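PDB 7C6O: cobalamin biosynthesis protein CobN from Mycobacterium tuberculosis, which is the large, catalytic subunit of cobaltochelatase and probably binds the corrin ring into which cobalt is inserted during cobalamin biosynthesis. Local coordinates for residues I84-I89 / A154-T159; S98-V103 / A110-G115; E122-S127 / G132-A137. One frame throughout, in Å; residues are numbered along the deposited sequence. Where two conformers were deposited one is given.

Contact 1 of 3, residues I84-I89 / A154-T159; sequences IVVIRI and AFLCDT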
ATOM      1  N   ILE A  84      -4.075 -56.315  -7.529  1.00 17.38           N
ATOM      2  CA  ILE A  84      -4.904 -55.901  -6.402  1.00 16.40           C
ATOM      3  C   ILE A  84      -5.331 -54.465  -6.659  1.00 16.34           C
ATOM      4  O   ILE A  84      -4.562 -53.670  -7.207  1.00 19.79           O
ATOM      5  CB  ILE A  84      -4.150 -56.003  -5.058  1.00 15.26           C
ATOM      6  CG1 ILE A  84      -3.550 -57.394  -4.863  1.00 14.81           C
ATOM      7  CG2 ILE A  84      -5.075 -55.671  -3.894  1.00 15.33           C
ATOM      8  CD1 ILE A  84      -2.696 -57.507  -3.619  1.00 16.57           C
ATOM      9  N   VAL A  85      -6.558 -54.130  -6.267  1.00 16.85           N
ATOM     10  CA  VAL A  85      -7.072 -52.773  -6.390  1.00 15.86           C
ATOM     11  C   VAL A  85      -7.435 -52.261  -5.004  1.00 14.86           C
ATOM     12  O   VAL A  85      -8.021 -52.991  -4.196  1.00 16.15           O
ATOM     13  CB  VAL A  85      -8.293 -52.699  -7.330  1.00 16.32           C
ATOM     14  CG1 VAL A  85      -8.661 -51.243  -7.602  1.00 15.29           C
ATOM     15  CG2 VAL A  85      -8.006 -53.430  -8.626  1.00 19.82           C
ATOM     16  N   VAL A  86      -7.080 -51.007  -4.733  1.00 15.16           N
ATOM     17  CA  VAL A  86      -7.439 -50.318  -3.500  1.00 15.51           C
ATOM     18  C   VAL A  86      -8.182 -49.046  -3.872  1.00 15.95           C
ATOM     19  O   VAL A  86      -7.695 -48.260  -4.692  1.00 15.29           O
ATOM     20  CB  VAL A  86      -6.203 -49.987  -2.647  1.00 15.20           C
ATOM     21  CG1 VAL A  86      -6.612 -49.227  -1.393  1.00 14.94           C
ATOM     22  CG2 VAL A  86      -5.461 -51.252  -2.288  1.00 16.84           C
ATOM     23  N   ILE A  87      -9.350 -48.846  -3.269  1.00 15.99           N
ATOM     24  CA  ILE A  87     -10.177 -47.667  -3.505  1.00 14.11           C
ATOM     25  C   ILE A  87     -10.366 -46.944  -2.178  1.00 13.46           C
ATOM     26  O   ILE A  87     -10.784 -47.557  -1.190  1.00 14.02           O
ATOM     27  CB  ILE A  87     -11.537 -48.046  -4.119  1.00 14.53           C
ATOM     28  CG1 ILE A  87     -11.343 -48.766  -5.457  1.00 17.06           C
ATOM     29  CG2 ILE A  87     -12.410 -46.812  -4.287  1.00 16.77           C
ATOM     30  CD1 ILE A  87     -12.632 -49.289  -6.058  1.00 17.80           C
ATOM     31  N   ARG A  88     -10.057 -45.646  -2.156  1.00 11.58           N
ATOM     32  CA  ARG A  88     -10.255 -44.812  -0.973  1.00 12.14           C
ATOM     33  C   ARG A  88     -11.031 -43.566  -1.377  1.00 10.71           C
ATOM     34  O   ARG A  88     -10.527 -42.749  -2.156  1.00 14.62           O
ATOM     35  CB  ARG A  88      -8.915 -44.423  -0.333  1.00 10.20           C
ATOM     36  CG  ARG A  88      -9.048 -43.624   0.968  1.00 10.45           C
ATOM     37  CD  ARG A  88      -7.741 -43.625   1.763  1.00 10.57           C
ATOM     38  NE  ARG A  88      -7.882 -42.952   3.053  1.00 12.35           N
ATOM     39  CZ  ARG A  88      -7.458 -41.716   3.302  1.00 17.38           C
ATOM     40  NH1 ARG A  88      -6.856 -41.011   2.352  1.00 16.83           N
ATOM     41  NH2 ARG A  88      -7.631 -41.186   4.504  1.00 19.93           N
ATOM     42  N   ILE A  89     -12.253 -43.419  -0.856  1.00 13.15           N
ATOM     43  CA  ILE A  89     -13.112 -42.290  -1.197  1.00 15.52           C
ATOM     44  C   ILE A  89     -13.861 -41.802   0.038  1.00 14.22           C
ATOM     45  O   ILE A  89     -14.068 -42.538   1.004  1.00 14.06           O
ATOM     46  CB  ILE A  89     -14.137 -42.637  -2.305  1.00 20.07           C
ATOM     47  CG1 ILE A  89     -15.077 -43.746  -1.832  1.00 23.71           C
ATOM     48  CG2 ILE A  89     -13.440 -43.027  -3.606  1.00 23.32           C
ATOM     49  CD1 ILE A  89     -16.143 -44.108  -2.840  1.00 27.98           C
ATOM     50  N   ALA A 154       3.381 -54.158   0.294  1.00 15.44           N
ATOM     51  CA  ALA A 154       3.875 -55.470   0.700  1.00 15.26           C
ATOM     52  C   ALA A 154       2.848 -56.209   1.550  1.00 16.75           C
ATOM     53  O   ALA A 154       2.676 -57.426   1.406  1.00 14.94           O
ATOM     54  CB  ALA A 154       5.193 -55.319   1.456  1.00 14.50           C
ATOM     55  N   PHE A 155       2.161 -55.494   2.444  1.00 16.41           N
ATOM     56  CA  PHE A 155       1.118 -56.117   3.251  1.00 15.83           C
ATOM     57  C   PHE A 155       0.043 -56.739   2.369  1.00 14.03           C
ATOM     58  O   PHE A 155      -0.382 -57.877   2.596  1.00 14.95           O
ATOM     59  CB  PHE A 155       0.498 -55.091   4.203  1.00 13.38           C
ATOM     60  CG  PHE A 155      -0.777 -55.561   4.848  1.00 16.03           C
ATOM     61  CD1 PHE A 155      -0.744 -56.464   5.901  1.00 15.69           C
ATOM     62  CD2 PHE A 155      -2.008 -55.113   4.391  1.00 13.72           C
ATOM     63  CE1 PHE A 155      -1.913 -56.908   6.491  1.00 16.12           C
ATOM     64  CE2 PHE A 155      -3.183 -55.551   4.976  1.00 12.39           C
ATOM     65  CZ  PHE A 155      -3.137 -56.451   6.028  1.00 17.26           C
ATOM     66  N   LEU A 156      -0.407 -56.004   1.351  1.00 11.47           N
ATOM     67  CA  LEU A 156      -1.476 -56.516   0.501  1.00 12.08           C
ATOM     68  C   LEU A 156      -1.002 -57.691  -0.342  1.00 14.49           C
ATOM     69  O   LEU A 156      -1.724 -58.684  -0.491  1.00 15.01           O
ATOM     70  CB  LEU A 156      -2.013 -55.401  -0.390  1.00 13.09           C
ATOM     71  CG  LEU A 156      -2.779 -54.321   0.368  1.00 13.64           C
ATOM     72  CD1 LEU A 156      -3.129 -53.191  -0.574  1.00 14.52           C
ATOM     73  CD2 LEU A 156      -4.024 -54.921   1.000  1.00 12.92           C
ATOM     74  N   CYS A 157       0.206 -57.598  -0.899  1.00 15.12           N
ATOM     75  CA  CYS A 157       0.741 -58.698  -1.695  1.00 16.05           C
ATOM     76  C   CYS A 157       0.874 -59.967  -0.861  1.00 13.66           C
ATOM     77  O   CYS A 157       0.405 -61.039  -1.263  1.00 16.46           O
ATOM     78  CB  CYS A 157       2.090 -58.301  -2.295  1.00 17.41           C
ATOM     79  SG  CYS A 157       1.978 -57.105  -3.637  1.00 19.34           S
ATOM     80  N   ASP A 158       1.507 -59.866   0.311  1.00 16.87           N
ATOM     81  CA  ASP A 158       1.707 -61.050   1.144  1.00 18.34           C
ATOM     82  C   ASP A 158       0.384 -61.605   1.655  1.00 17.53           C
ATOM     83  O   ASP A 158       0.216 -62.825   1.761  1.00 16.05           O
ATOM     84  CB  ASP A 158       2.630 -60.726   2.319  1.00 17.70           C
ATOM     85  CG  ASP A 158       4.069 -60.511   1.894  1.00 21.35           C
ATOM     86  OD1 ASP A 158       4.337 -60.488   0.672  1.00 19.15           O
ATOM     87  OD2 ASP A 158       4.930 -60.367   2.789  1.00 22.85           O
ATOM     88  N   THR A 159      -0.567 -60.728   1.983  1.00 14.82           N
ATOM     89  CA  THR A 159      -1.833 -61.182   2.542  1.00 16.30           C
ATOM     90  C   THR A 159      -2.734 -61.782   1.472  1.00 18.07           C
ATOM     91  O   THR A 159      -3.317 -62.854   1.672  1.00 18.08           O
ATOM     92  CB  THR A 159      -2.550 -60.022   3.244  1.00 15.67           C
ATOM     93  OG1 THR A 159      -1.741 -59.542   4.322  1.00 15.12           O
ATOM     94  CG2 THR A 159      -3.900 -60.475   3.787  1.00 15.75           C
TER
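This is a buried, apolar contact between an inner strand of the N-terminal four-stranded parallel sheet and a helix packed on one face of it. I84 and V86 of strand 84-89 meet L156 of helix 146-161. The two short segments run largely against each other, at 133°, with their axes 10.2 Å apart at closest approach.

I84 reaches out with its longer branch. CG1 stands beside the backbone N (chi1 -53°) and the chain is extended beyond it, which carries CD1 to the helix backbone. There I84 CD1 lies 3.5 Å from L156 O and 3.9 Å from L156 CB. I84 CD1 also lies 4.0 Å from C157 N. V86 uses the branch beside its own backbone N. V86 CG2 presses on L156 CD1 at 3.5 Å, tighter than usual for two carbons. L156 meets I84 with its carbonyl and CB, and V86 with the tip of its side chain. L156 also touches V111 of strand 110-114, and V86 touches L141 of helix 131-143.

Methyl groups of the strand meet the leucine side chain and, at I84, the helix backbone; no polar group is paired across the contact. The helix is therefore probably held here by close fit and burial of apolar surface.

Contact 2 of 3, residues S98-V103 / A110-G115; sequences SGIDTV and AVLVSG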
ATOM      1  N   SER A  98     -20.663 -46.594  -9.334  1.00 30.29           N
ATOM      2  CA  SER A  98     -20.365 -47.106 -10.668  1.00 31.40           C
ATOM      3  C   SER A  98     -18.943 -47.649 -10.740  1.00 26.86           C
ATOM      4  O   SER A  98     -18.711 -48.752 -11.250  1.00 29.20           O
ATOM      5  CB  SER A  98     -20.580 -46.010 -11.712  1.00 32.75           C
ATOM      6  OG  SER A  98     -19.648 -44.955 -11.548  1.00 37.75           O
ATOM      7  N   GLY A  99     -17.975 -46.887 -10.230  1.00 21.63           N
ATOM      8  CA  GLY A  99     -16.597 -47.347 -10.258  1.00 21.19           C
ATOM      9  C   GLY A  99     -16.363 -48.548  -9.361  1.00 23.55           C
ATOM     10  O   GLY A  99     -15.647 -49.482  -9.732  1.00 23.93           O
ATOM     11  N   ILE A 100     -16.969 -48.545  -8.173  1.00 23.07           N
ATOM     12  CA  ILE A 100     -16.814 -49.677  -7.263  1.00 21.91           C
ATOM     13  C   ILE A 100     -17.437 -50.934  -7.858  1.00 21.07           C
ATOM     14  O   ILE A 100     -16.833 -52.013  -7.828  1.00 20.33           O
ATOM     15  CB  ILE A 100     -17.408 -49.338  -5.884  1.00 21.07           C
ATOM     16  CG1 ILE A 100     -16.577 -48.247  -5.202  1.00 21.44           C
ATOM     17  CG2 ILE A 100     -17.485 -50.587  -5.018  1.00 20.78           C
ATOM     18  CD1 ILE A 100     -17.152 -47.768  -3.880  1.00 19.68           C
ATOM     19  N   ASP A 101     -18.645 -50.819  -8.421  1.00 22.38           N
ATOM     20  CA  ASP A 101     -19.291 -51.986  -9.017  1.00 25.72           C
ATOM     21  C   ASP A 101     -18.459 -52.557 -10.158  1.00 27.77           C
ATOM     22  O   ASP A 101     -18.382 -53.781 -10.328  1.00 28.20           O
ATOM     23  CB  ASP A 101     -20.692 -51.625  -9.512  1.00 29.74           C
ATOM     24  CG  ASP A 101     -21.676 -51.409  -8.380  1.00 36.00           C
ATOM     25  OD1 ASP A 101     -21.397 -51.868  -7.252  1.00 35.28           O
ATOM     26  OD2 ASP A 101     -22.732 -50.787  -8.619  1.00 38.73           O
ATOM     27  N   THR A 102     -17.823 -51.687 -10.949  1.00 27.93           N
ATOM     28  CA  THR A 102     -16.995 -52.157 -12.056  1.00 27.53           C
ATOM     29  C   THR A 102     -15.789 -52.939 -11.549  1.00 27.04           C
ATOM     30  O   THR A 102     -15.449 -53.995 -12.096  1.00 27.08           O
ATOM     31  CB  THR A 102     -16.546 -50.970 -12.910  1.00 27.21           C
ATOM     32  OG1 THR A 102     -17.690 -50.362 -13.524  1.00 26.90           O
ATOM     33  CG2 THR A 102     -15.575 -51.421 -13.992  1.00 27.82           C
ATOM     34  N   VAL A 103     -15.132 -52.439 -10.501  1.00 25.15           N
ATOM     35  CA  VAL A 103     -13.967 -53.130  -9.953  1.00 23.11           C
ATOM     36  C   VAL A 103     -14.366 -54.495  -9.407  1.00 24.55           C
ATOM     37  O   VAL A 103     -13.717 -55.510  -9.685  1.00 23.56           O
ATOM     38  CB  VAL A 103     -13.292 -52.261  -8.877  1.00 21.91           C
ATOM     39  CG1 VAL A 103     -12.183 -53.036  -8.184  1.00 21.67           C
ATOM     40  CG2 VAL A 103     -12.743 -50.993  -9.504  1.00 20.63           C
ATOM     41  N   ALA A 110     -10.334 -56.635  -4.415  1.00 16.19           N
ATOM     42  CA  ALA A 110     -10.600 -55.217  -4.228  1.00 14.50           C
ATOM     43  C   ALA A 110     -10.632 -54.877  -2.744  1.00 12.70           C
ATOM     44  O   ALA A 110     -11.342 -55.525  -1.968  1.00 13.81           O
ATOM     45  CB  ALA A 110     -11.922 -54.817  -4.890  1.00 15.57           C
ATOM     46  N   VAL A 111      -9.868 -53.859  -2.365  1.00 12.21           N
ATOM     47  CA  VAL A 111      -9.820 -53.349  -0.999  1.00 14.97           C
ATOM     48  C   VAL A 111     -10.500 -51.986  -1.000  1.00 12.87           C
ATOM     49  O   VAL A 111     -10.025 -51.052  -1.658  1.00 14.35           O
ATOM     50  CB  VAL A 111      -8.375 -53.247  -0.487  1.00 16.28           C
ATOM     51  CG1 VAL A 111      -8.352 -52.985   1.010  1.00 17.89           C
ATOM     52  CG2 VAL A 111      -7.596 -54.513  -0.833  1.00 15.84           C
ATOM     53  N   LEU A 112     -11.608 -51.869  -0.272  1.00 14.63           N
ATOM     54  CA  LEU A 112     -12.402 -50.644  -0.234  1.00 12.39           C
ATOM     55  C   LEU A 112     -12.288 -50.018   1.147  1.00 11.19           C
ATOM     56  O   LEU A 112     -12.654 -50.646   2.145  1.00 15.41           O
ATOM     57  CB  LEU A 112     -13.869 -50.930  -0.561  1.00 13.22           C
ATOM     58  CG  LEU A 112     -14.169 -51.791  -1.787  1.00 16.23           C
ATOM     59  CD1 LEU A 112     -15.670 -52.049  -1.887  1.00 16.53           C
ATOM     60  CD2 LEU A 112     -13.646 -51.143  -3.057  1.00 13.42           C
ATOM     61  N   VAL A 113     -11.787 -48.783   1.205  1.00 11.39           N
ATOM     62  CA  VAL A 113     -11.624 -48.080   2.470  1.00 13.51           C
ATOM     63  C   VAL A 113     -12.168 -46.665   2.334  1.00 13.95           C
ATOM     64  O   VAL A 113     -12.311 -46.121   1.234  1.00 11.54           O
ATOM     65  CB  VAL A 113     -10.153 -48.052   2.942  1.00 13.23           C
ATOM     66  CG1 VAL A 113      -9.613 -49.473   3.107  1.00 12.80           C
ATOM     67  CG2 VAL A 113      -9.302 -47.257   1.970  1.00 13.04           C
ATOM     68  N   SER A 114     -12.465 -46.064   3.479  1.00 14.85           N
ATOM     69  CA  SER A 114     -13.055 -44.737   3.543  0.55 16.27           C
ATOM     70  C   SER A 114     -11.979 -43.677   3.748  1.00 17.25           C
ATOM     71  O   SER A 114     -10.938 -43.932   4.358  1.00 16.45           O
ATOM     72  CB  SER A 114     -14.081 -44.668   4.678  0.55 18.00           C
ATOM     73  OG  SER A 114     -14.568 -43.352   4.854  0.55 19.73           O
ATOM     74  N   GLY A 115     -12.242 -42.481   3.223  1.00 16.04           N
ATOM     75  CA  GLY A 115     -11.388 -41.343   3.503  1.00 14.13           C
ATOM     76  C   GLY A 115     -11.647 -40.701   4.847  1.00 15.38           C
ATOM     77  O   GLY A 115     -10.835 -39.895   5.312  1.00 18.26           O
TER
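I100 is the first residue of 98-103 to touch strand 110-114. I100 CG2 lies 3.9 Å from L112 CD1. The side chains cross at a slant, methyl against methyl. CG2, anti to the backbone N, is the branch that meets L112, while CG1 stands beside that N (chi1 -68°). L112 presents one methyl of its fork, with CG beside its own backbone N. I100 also packs on I89 of the neighbouring strand and on Y93.

D101 OD1 is hydrogen-bonded to the OH of Y93, which ties the helix to the loop before it. The backbone N of T102 bonds to S98 O.

V103 makes the second touch, one helical turn after G99, whose carbonyl O accepts from V103 N. The V103 side chain sets out toward the strand. V103 CG1, anti to the backbone N (chi1 173°), lies 3.8 Å from A110 CB. A110 offers a single methyl here, and the backbones come closer than at I100: the CA atoms of V103 and A110 are 7.0 Å apart, those of I100 and L112 8.4 Å. V103 also touches I87.

Both touches are apolar, and all four residues are buried. A110 and L112 are two residues apart and so share the face toward the helix, while V111 between them turns to helix 131-143. Helix 97-105 is the crossover of the beta-alpha-beta unit that joins strand 84-89 to strand 110-114, an edge strand of the sheet. L112 is also met by L123 and R126 of helix 121-126, which lies next along the chain.

Contact 3 of 3, residues E122-S127 / G132-A137; sequences ELTDRS and GTALQA. With NA (sodium ion), chain F.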
ATOM      1  N   GLU A 122     -19.629 -50.788   5.571  1.00 16.02           N
ATOM      2  CA  GLU A 122     -20.127 -51.297   4.295  1.00 17.72           C
ATOM      3  C   GLU A 122     -18.994 -51.490   3.294  1.00 13.09           C
ATOM      4  O   GLU A 122     -18.969 -52.486   2.563  1.00 16.84           O
ATOM      5  CB  GLU A 122     -21.186 -50.361   3.716  1.00 18.08           C
ATOM      6  CG  GLU A 122     -21.765 -50.872   2.404  1.00 23.68           C
ATOM      7  CD  GLU A 122     -22.762 -49.917   1.779  1.00 30.46           C
ATOM      8  OE1 GLU A 122     -23.408 -50.307   0.785  1.00 31.69           O
ATOM      9  OE2 GLU A 122     -22.898 -48.781   2.277  1.00 33.28           O
ATOM     10  N   LEU A 123     -18.055 -50.542   3.236  1.00 13.81           N
ATOM     11  CA  LEU A 123     -16.899 -50.715   2.360  1.00 15.08           C
ATOM     12  C   LEU A 123     -16.066 -51.918   2.784  1.00 17.63           C
ATOM     13  O   LEU A 123     -15.586 -52.683   1.936  1.00 14.40           O
ATOM     14  CB  LEU A 123     -16.047 -49.446   2.348  1.00 14.73           C
ATOM     15  CG  LEU A 123     -16.669 -48.210   1.692  1.00 16.61           C
ATOM     16  CD1 LEU A 123     -15.689 -47.049   1.686  1.00 14.86           C
ATOM     17  CD2 LEU A 123     -17.135 -48.528   0.277  1.00 17.14           C
ATOM     18  N   THR A 124     -15.883 -52.104   4.093  1.00 13.61           N
ATOM     19  CA  THR A 124     -15.171 -53.282   4.575  1.00 15.02           C
ATOM     20  C   THR A 124     -15.848 -54.561   4.099  1.00 15.91           C
ATOM     21  O   THR A 124     -15.188 -55.474   3.590  1.00 13.56           O
ATOM     22  CB  THR A 124     -15.083 -53.259   6.102  1.00 16.47           C
ATOM     23  OG1 THR A 124     -14.290 -52.140   6.518  1.00 16.10           O
ATOM     24  CG2 THR A 124     -14.452 -54.549   6.620  1.00 14.73           C
ATOM     25  N   ASP A 125     -17.176 -54.633   4.237  1.00 15.99           N
ATOM     26  CA  ASP A 125     -17.897 -55.851   3.879  1.00 17.81           C
ATOM     27  C   ASP A 125     -17.967 -56.060   2.371  1.00 16.89           C
ATOM     28  O   ASP A 125     -17.931 -57.205   1.909  1.00 18.01           O
ATOM     29  CB  ASP A 125     -19.302 -55.824   4.476  1.00 19.40           C
ATOM     30  CG  ASP A 125     -19.294 -55.924   5.991  1.00 24.32           C
ATOM     31  OD1 ASP A 125     -18.328 -56.487   6.545  1.00 27.43           O
ATOM     32  OD2 ASP A 125     -20.254 -55.445   6.626  1.00 29.23           O
ATOM     33  N   ARG A 126     -18.070 -54.982   1.591  1.00 16.39           N
ATOM     34  CA  ARG A 126     -18.140 -55.116   0.138  1.00 18.76           C
ATOM     35  C   ARG A 126     -16.794 -55.448  -0.496  1.00 19.41           C
ATOM     36  O   ARG A 126     -16.766 -55.927  -1.637  1.00 17.71           O
ATOM     37  CB  ARG A 126     -18.690 -53.836  -0.493  1.00 16.88           C
ATOM     38  CG  ARG A 126     -20.187 -53.655  -0.330  1.00 21.30           C
ATOM     39  CD  ARG A 126     -20.654 -52.389  -1.026  1.00 24.97           C
ATOM     40  NE  ARG A 126     -22.084 -52.171  -0.840  1.00 29.34           N
ATOM     41  CZ  ARG A 126     -23.023 -52.680  -1.630  1.00 30.56           C
ATOM     42  NH1 ARG A 126     -22.681 -53.437  -2.663  1.00 29.82           N
ATOM     43  NH2 ARG A 126     -24.302 -52.433  -1.386  1.00 32.47           N
ATOM     44  N   SER A 127     -15.689 -55.200   0.205  1.00 16.02           N
ATOM     45  CA  SER A 127     -14.380 -55.596  -0.295  1.00 13.16           C
ATOM     46  C   SER A 127     -14.354 -57.093  -0.582  1.00 14.85           C
ATOM     47  O   SER A 127     -14.964 -57.891   0.134  1.00 17.65           O
ATOM     48  CB  SER A 127     -13.293 -55.243   0.721  1.00 12.68           C
ATOM     49  OG  SER A 127     -13.329 -53.871   1.070  1.00 12.27           O
ATOM     50  N   GLY A 132     -10.510 -58.125   7.751  1.00 15.74           N
ATOM     51  CA  GLY A 132      -9.316 -57.648   8.430  1.00 12.20           C
ATOM     52  C   GLY A 132      -8.281 -57.066   7.488  1.00 12.85           C
ATOM     53  O   GLY A 132      -7.509 -56.184   7.875  1.00 12.70           O
ATOM     54  N   THR A 133      -8.243 -57.549   6.245  1.00 14.13           N
ATOM     55  CA  THR A 133      -7.338 -56.973   5.256  1.00 13.75           C
ATOM     56  C   THR A 133      -7.740 -55.543   4.924  1.00 14.56           C
ATOM     57  O   THR A 133      -6.895 -54.641   4.887  1.00 12.29           O
ATOM     58  CB  THR A 133      -7.325 -57.838   3.997  1.00 14.08           C
ATOM     59  OG1 THR A 133      -7.011 -59.189   4.355  1.00 13.57           O
ATOM     60  CG2 THR A 133      -6.287 -57.320   3.006  1.00 15.75           C
ATOM     61  N   ALA A 134      -9.037 -55.317   4.697  1.00 13.02           N
ATOM     62  CA  ALA A 134      -9.523 -53.971   4.409  1.00 12.16           C
ATOM     63  C   ALA A 134      -9.333 -53.044   5.603  1.00 11.40           C
ATOM     64  O   ALA A 134      -8.969 -51.874   5.436  1.00 11.44           O
ATOM     65  CB  ALA A 134     -10.995 -54.026   3.999  1.00 11.56           C
ATOM     66  N   LEU A 135      -9.572 -53.549   6.816  1.00 13.10           N
ATOM     67  CA  LEU A 135      -9.445 -52.711   8.004  1.00 12.52           C
ATOM     68  C   LEU A 135      -7.996 -52.292   8.239  1.00 11.88           C
ATOM     69  O   LEU A 135      -7.732 -51.144   8.610  1.00 11.42           O
ATOM     70  CB  LEU A 135     -10.006 -53.444   9.223  1.00 11.98           C
ATOM     71  CG  LEU A 135     -11.523 -53.664   9.228  1.00 12.21           C
ATOM     72  CD1 LEU A 135     -11.919 -54.751  10.218  1.00 12.78           C
ATOM     73  CD2 LEU A 135     -12.260 -52.363   9.537  1.00 13.31           C
ATOM     74  N   GLN A 136      -7.043 -53.201   8.023  1.00 13.87           N
ATOM     75  CA  GLN A 136      -5.640 -52.827   8.186  1.00 14.52           C
ATOM     76  C   GLN A 136      -5.198 -51.866   7.088  1.00 13.70           C
ATOM     77  O   GLN A 136      -4.450 -50.917   7.353  1.00 13.57           O
ATOM     78  CB  GLN A 136      -4.755 -54.075   8.207  1.00 17.70           C
ATOM     79  CG  GLN A 136      -3.297 -53.818   8.615  1.00 18.29           C
ATOM     80  CD  GLN A 136      -3.113 -53.665  10.122  1.00 20.91           C
ATOM     81  OE1 GLN A 136      -4.026 -53.256  10.835  1.00 23.15           O
ATOM     82  NE2 GLN A 136      -1.924 -54.002  10.609  1.00 19.96           N
ATOM     83  N   ALA A 137      -5.651 -52.090   5.852  1.00 13.21           N
ATOM     84  CA  ALA A 137      -5.368 -51.139   4.781  1.00 10.77           C
ATOM     85  C   ALA A 137      -5.914 -49.757   5.118  1.00 10.72           C
ATOM     86  O   ALA A 137      -5.268 -48.740   4.835  1.00 10.56           O
ATOM     87  CB  ALA A 137      -5.956 -51.637   3.461  1.00 13.85           C
TER
HETATM   88 NA    NA F1205     -16.423 -59.032   1.517  1.00 22.49          NA
HETATM   89  O   HOH W   1     -14.854 -58.217   3.356  1.00 17.02           O
HETATM   90  O   HOH W   2     -17.805 -59.623  -0.435  1.00 31.52           O
HETATM   91  O   HOH W   3     -17.755 -60.378   3.085  1.00 34.13           O
HETATM   92  O   HOH W   4     -14.833 -60.886   1.366  1.00 27.13           O
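T124 and S127 of 122-127 meet A134 and L135 of helix 131-143. The T124 side chain stands about square to that of L135, and T124 OG1 lies 3.6 Å from L135 CD2. T124 CG2 touches L135 CG. S127 OG rests against the methyl of A134, at 3.7 Å from A134 CB. These are van der Waals touches; the hydroxyls have their hydrogen-bond partners outside helix 131-143.

S127 OG donates to L123 O at 2.7 Å. S127 N reaches the same carbonyl from the opposite face of its plane. S127 OG is also hydrogen-bonded to the N of L112 in strand 110-114, and T124 OG1 to the O of D120. Each hydroxyl is therefore fixed as it packs on the second helix.

Further out, R126 NE bonds E122 OE1 at 2.8 Å in a salt bridge along the helix. E122 OE1 lies near the guanidinium plane; R126 NE meets it on the anti side, 27° out of the carboxylate plane.

The sodium ion sits where helix 121-126 ends. D125 O (2.4 Å) and S127 O (2.3 Å) bind the sodium ion, and four waters complete six ligands. Water 1 also donates to T124 O, at 2.8 Å. This is a main-chain cation site at a helix C-terminus, where the partial negative end of the helix would favour a cation. Here it marks the turn between two consecutive helices.

How the contacts relate
The three contacts lie within 10 to 12 Å of each other, centre to centre, in the N-terminal alpha/beta region, more than 50 Å from the centre of the chain. Contacts 1 and 2 share the parallel sheet, where strands 84-89 and 110-114 are neighbours. V85 O probably accepts from V111 N at 2.7 Å. Contact 2 closes before contact 3 opens, and both are nested inside the loop closed by contact 1. Helices 131-143 and 146-161 follow each other and join contacts 3 and 1, with F155 CZ 3.6 Å from Q136 CB. Together the contacts pack helices on both faces of the sheet into one compact unit.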